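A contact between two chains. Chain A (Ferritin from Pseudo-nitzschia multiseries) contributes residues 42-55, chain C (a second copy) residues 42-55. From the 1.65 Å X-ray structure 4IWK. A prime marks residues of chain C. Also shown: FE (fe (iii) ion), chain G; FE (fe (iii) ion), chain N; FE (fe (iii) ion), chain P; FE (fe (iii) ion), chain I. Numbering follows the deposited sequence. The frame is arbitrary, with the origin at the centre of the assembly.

Chain A 42-55: MLAESAEEREHGLG
Chain C, residues 42-55: MLAESAEEREHGLG

Two copies of one helix, residues 42-55 of a ferritin, face each other nearly antiparallel, with 156° between their N-to-C directions and 13.0 Å between their axes at closest approach. Both stretches are helical throughout, phi near -60° and psi near -40°, with the regular i to i+4 ladder, and both belong to helices that run on beyond either end. The register is symmetric: the CA of Ala47 lies 9.6 Å from the CA of Arg50′, the CA of Arg50 likewise 9.6 Å from that of Ala47′, while Leu43 CA to Leu54′ CA is 9.2 Å and Leu54 CA to Leu43′ CA 9.3 Å. Arginine spans much of this separation, with leucines and waters also lying between the helices, and only 382 Å² is buried, both sides summed.

Arginine fills the middle. Arg50 and Arg50′ each give up about 95 Å², by far the largest share. Their CA-to-CB bonds point toward the partner, and chi1, chi2 and chi3 are all t (-176°, 168° and 178° in Arg50), so each side chain is extended as far as NE. The two side chains pass each other closely, Arg50 CD to Arg50′ CD at 3.1 Å, and bring like charges near, with NE of Arg50 4.3 Å from NE of Arg50′. At the last turn chi4 is -85° in Arg50 and -86° in Arg50′, swinging each guanidinium to meet the opposing helix.

There serine receives it. Ser46, chi1 t at 177°, points toward the partner and accepts a hydrogen bond from Arg50′ NH2 to its OG at 3.0 Å; Arg50 NH2 donates to Ser46′ OG at the same 3.0 Å. The N-H...O angle is 138° in both, and each OG sits at the edge of the guanidinium, near its plane. A short hydroxyl suits a site to which the arginine brings the reach. Beside it, the small Ala47 presents its CB sideways, 4.3 Å from Arg50′ NH2, and NH2 of Arg50′ lies 3.6 Å from N of Ala47.

Water adds further partners for NE and NH2. Water 1 accepts from Arg50′ NH2 (2.7 Å) and donates to Leu43 O (2.8 Å); water 2 accepts from Arg50′ NE (3.1 Å) and donates to Ser46 OG (3.1 Å). Waters 3 and 4 repeat the pattern for Arg50, bridging its NH2 to Leu43′ O and its NE to Ser46′ OG.

Leucine pairs flank this polar centre. Leu54 points toward the partner with chi1 m and chi2 t; Leu43 starts sideways, but t, p brings its end nearer. Leu43 CD1 thus meets Leu54′ CD2 at 4.2 Å, and Leu54 CD2 meets Leu43′ CD1 at 4.0 Å.

Glu49 and His52, outside the contact, bind iron: Glu49 OE1 at 2.1 Å and His52 ND1 at 2.5 Å from the FE of chain G.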

# COMPACT_ATOMS: atom_id res chain seq x y z
N MET A 42 26.44 11.88 33.51
CA MET A 42 26.31 11.57 34.98
C MET A 42 24.81 11.35 35.35
O MET A 42 24.51 10.45 36.18
CB MET A 42 26.95 12.68 35.84
CG MET A 42 28.46 12.87 35.58
SD MET A 42 29.34 11.34 36.03
CE MET A 42 31.11 11.65 35.67
N LEU A 43 23.92 12.18 34.83
CA LEU A 43 22.49 11.98 35.11
C LEU A 43 21.96 10.60 34.64
O LEU A 43 21.21 9.98 35.38
CB LEU A 43 21.75 13.22 34.53
CG LEU A 43 20.40 13.37 35.09
CD1 LEU A 43 20.56 13.93 36.51
CD2 LEU A 43 19.82 14.42 34.14
N ALA A 44 22.42 10.13 33.46
CA ALA A 44 21.97 8.84 32.95
C ALA A 44 22.51 7.78 33.92
O ALA A 44 21.78 6.85 34.24
CB ALA A 44 22.48 8.66 31.51
N GLU A 45 23.78 7.89 34.33
CA GLU A 45 24.24 6.92 35.30
C GLU A 45 23.58 7.01 36.65
O GLU A 45 23.43 5.91 37.30
CB GLU A 45 25.72 7.15 35.62
CG GLU A 45 26.61 6.74 34.46
CD GLU A 45 26.57 5.23 34.34
OE1 GLU A 45 26.51 4.51 35.38
OE2 GLU A 45 26.54 4.84 33.17
N SER A 46 23.19 8.19 37.13
CA SER A 46 22.48 8.24 38.41
C SER A 46 21.16 7.40 38.27
O SER A 46 20.81 6.69 39.22
CB SER A 46 22.07 9.70 38.67
OG SER A 46 21.34 9.79 39.85
N ALA A 47 20.49 7.49 37.12
CA ALA A 47 19.24 6.71 36.98
C ALA A 47 19.59 5.22 36.89
O ALA A 47 18.82 4.41 37.45
CB ALA A 47 18.53 7.16 35.68
N GLU A 48 20.67 4.86 36.21
CA GLU A 48 21.03 3.42 36.01
C GLU A 48 21.37 2.83 37.38
O GLU A 48 20.96 1.72 37.68
CB GLU A 48 22.18 3.35 35.03
CG GLU A 48 22.49 1.92 34.69
CD GLU A 48 23.79 1.88 33.97
OE1 GLU A 48 23.79 2.21 32.74
OE2 GLU A 48 24.81 1.65 34.70
N GLU A 49 22.12 3.55 38.22
CA GLU A 49 22.45 2.93 39.54
C GLU A 49 21.20 2.81 40.38
O GLU A 49 21.07 1.81 41.13
CB GLU A 49 23.40 3.88 40.30
CG GLU A 49 24.74 4.07 39.64
CD GLU A 49 25.61 2.85 39.76
OE1 GLU A 49 25.12 1.88 40.32
OE2 GLU A 49 26.80 2.96 39.51
N ARG A 50 20.26 3.75 40.30
CA ARG A 50 19.00 3.48 41.02
C ARG A 50 18.30 2.24 40.45
O ARG A 50 17.82 1.43 41.26
CB ARG A 50 18.11 4.74 40.82
CG ARG A 50 16.81 4.57 41.63
CD ARG A 50 16.07 5.91 41.69
NE ARG A 50 14.77 5.72 42.44
CZ ARG A 50 13.72 5.29 41.73
NH1 ARG A 50 13.88 5.01 40.46
NH2 ARG A 50 12.55 5.02 42.27
N GLU A 51 18.28 2.06 39.11
CA GLU A 51 17.75 0.76 38.59
C GLU A 51 18.46 -0.48 39.14
O GLU A 51 17.73 -1.46 39.46
CB GLU A 51 17.74 0.73 37.05
CG GLU A 51 16.85 1.79 36.43
CD GLU A 51 15.37 1.60 36.84
OE1 GLU A 51 14.90 0.44 37.07
OE2 GLU A 51 14.68 2.60 37.06
N HIS A 52 19.81 -0.43 39.30
CA HIS A 52 20.47 -1.57 39.93
C HIS A 52 19.92 -1.82 41.32
O HIS A 52 19.59 -2.99 41.72
CB HIS A 52 21.95 -1.35 40.07
CG HIS A 52 22.63 -1.24 38.77
ND1 HIS A 52 23.92 -0.76 38.63
CD2 HIS A 52 22.16 -1.51 37.51
CE1 HIS A 52 24.22 -0.72 37.34
NE2 HIS A 52 23.18 -1.17 36.64
N GLY A 53 19.81 -0.75 42.13
CA GLY A 53 19.33 -0.95 43.52
C GLY A 53 17.90 -1.54 43.45
O GLY A 53 17.58 -2.39 44.28
N LEU A 54 17.06 -1.01 42.57
CA LEU A 54 15.69 -1.55 42.47
C LEU A 54 15.67 -3.03 42.09
O LEU A 54 14.80 -3.77 42.58
CB LEU A 54 14.86 -0.80 41.44
CG LEU A 54 14.56 0.68 41.91
CD1 LEU A 54 13.87 1.44 40.75
CD2 LEU A 54 13.70 0.79 43.20
N GLY A 55 16.62 -3.42 41.23
CA GLY A 55 16.75 -4.83 40.80
C GLY A 55 17.06 -5.68 42.02
O GLY A 55 16.50 -6.80 42.21
N MET C 42 3.02 2.08 44.09
CA MET C 42 4.08 2.74 44.88
C MET C 42 5.42 2.86 44.14
O MET C 42 6.08 3.91 44.33
CB MET C 42 4.26 2.03 46.28
CG MET C 42 2.95 1.99 47.05
SD MET C 42 2.42 3.64 47.58
CE MET C 42 1.16 4.02 46.54
N LEU C 43 5.86 1.86 43.39
CA LEU C 43 7.13 1.95 42.73
C LEU C 43 7.02 3.02 41.64
O LEU C 43 7.97 3.81 41.48
CB LEU C 43 7.38 0.61 42.07
CG LEU C 43 8.77 0.42 41.56
CD1 LEU C 43 9.75 0.33 42.74
CD2 LEU C 43 8.69 -0.90 40.75
N ALA C 44 5.87 3.13 40.97
CA ALA C 44 5.71 4.23 39.95
C ALA C 44 5.79 5.61 40.65
O ALA C 44 6.46 6.51 40.11
CB ALA C 44 4.37 4.07 39.20
N GLU C 45 5.18 5.77 41.82
CA GLU C 45 5.26 7.08 42.48
C GLU C 45 6.67 7.35 42.97
O GLU C 45 7.12 8.50 43.03
CB GLU C 45 4.34 7.07 43.71
CG GLU C 45 2.88 7.17 43.32
CD GLU C 45 2.69 8.56 42.72
OE1 GLU C 45 3.34 9.55 43.21
OE2 GLU C 45 2.02 8.51 41.69
N SER C 46 7.43 6.29 43.37
CA SER C 46 8.78 6.51 43.82
C SER C 46 9.61 7.12 42.66
O SER C 46 10.40 8.02 42.91
CB SER C 46 9.45 5.16 44.27
OG SER C 46 10.79 5.31 44.64
N ALA C 47 9.41 6.59 41.45
CA ALA C 47 10.12 7.15 40.30
C ALA C 47 9.64 8.59 40.01
O ALA C 47 10.52 9.40 39.72
CB ALA C 47 9.83 6.28 39.07
N GLU C 48 8.34 8.86 40.15
CA GLU C 48 7.78 10.18 39.89
C GLU C 48 8.33 11.21 40.89
O GLU C 48 8.73 12.32 40.51
CB GLU C 48 6.30 10.14 39.96
CG GLU C 48 5.73 11.46 39.56
CD GLU C 48 4.32 11.36 39.90
OE1 GLU C 48 3.64 10.65 39.14
OE2 GLU C 48 3.96 11.85 41.00
N GLU C 49 8.44 10.85 42.16
CA GLU C 49 8.95 11.82 43.12
C GLU C 49 10.41 12.09 42.87
O GLU C 49 10.89 13.25 43.03
CB GLU C 49 8.88 11.22 44.56
CG GLU C 49 7.44 11.06 45.09
CD GLU C 49 6.71 12.40 45.33
OE1 GLU C 49 7.28 13.45 45.19
OE2 GLU C 49 5.60 12.35 45.80
N ARG C 50 11.18 11.05 42.47
CA ARG C 50 12.54 11.34 42.08
C ARG C 50 12.58 12.28 40.85
O ARG C 50 13.41 13.24 40.87
CB ARG C 50 13.29 10.03 41.72
CG ARG C 50 14.78 10.30 41.39
CD ARG C 50 15.52 8.95 41.30
NE ARG C 50 16.95 9.18 40.97
CZ ARG C 50 17.23 9.28 39.69
NH1 ARG C 50 16.25 9.10 38.84
NH2 ARG C 50 18.45 9.54 39.24
N GLU C 51 11.70 12.12 39.89
CA GLU C 51 11.66 13.10 38.75
C GLU C 51 11.33 14.52 39.24
O GLU C 51 11.98 15.47 38.71
CB GLU C 51 10.58 12.69 37.70
CG GLU C 51 11.06 11.46 36.95
CD GLU C 51 12.45 11.62 36.23
OE1 GLU C 51 12.85 12.74 35.67
OE2 GLU C 51 13.21 10.61 36.30
N HIS C 52 10.44 14.68 40.20
CA HIS C 52 10.18 16.00 40.77
C HIS C 52 11.47 16.56 41.32
O HIS C 52 11.84 17.68 41.05
CB HIS C 52 9.14 15.93 41.93
CG HIS C 52 7.79 15.51 41.48
ND1 HIS C 52 6.77 15.22 42.38
CD2 HIS C 52 7.30 15.34 40.23
CE1 HIS C 52 5.70 14.86 41.69
NE2 HIS C 52 5.99 14.89 40.38
N GLY C 53 12.20 15.81 42.17
CA GLY C 53 13.44 16.38 42.71
C GLY C 53 14.46 16.73 41.60
O GLY C 53 15.12 17.75 41.73
N LEU C 54 14.60 15.88 40.57
CA LEU C 54 15.52 16.16 39.44
C LEU C 54 15.07 17.46 38.75
O LEU C 54 15.96 18.19 38.35
CB LEU C 54 15.61 14.99 38.45
CG LEU C 54 16.16 13.66 39.05
CD1 LEU C 54 16.14 12.62 37.96
CD2 LEU C 54 17.61 13.98 39.45
N GLY C 55 13.75 17.68 38.64
CA GLY C 55 13.29 18.97 38.00
C GLY C 55 13.67 20.16 38.80
O GLY C 55 14.10 21.21 38.25
FE FE G . 25.64 -0.13 40.25
FE FE N . 6.66 15.33 44.81
FE FE P . 2.63 11.17 42.22
FE FE I . 27.66 1.82 37.95
O HOH W 1 18.88 10.61 36.79
O HOH W 2 19.58 9.97 42.45
O HOH W 3 10.66 3.38 41.03
O HOH W 4 13.85 6.01 45.28
O HOH W 5 26.49 -1.97 40.66
O HOH W 6 27.20 0.19 38.85
O HOH W 7 26.45 2.34 36.69
O HOH W 8 6.08 17.40 44.99
O HOH W 9 4.57 14.80 44.96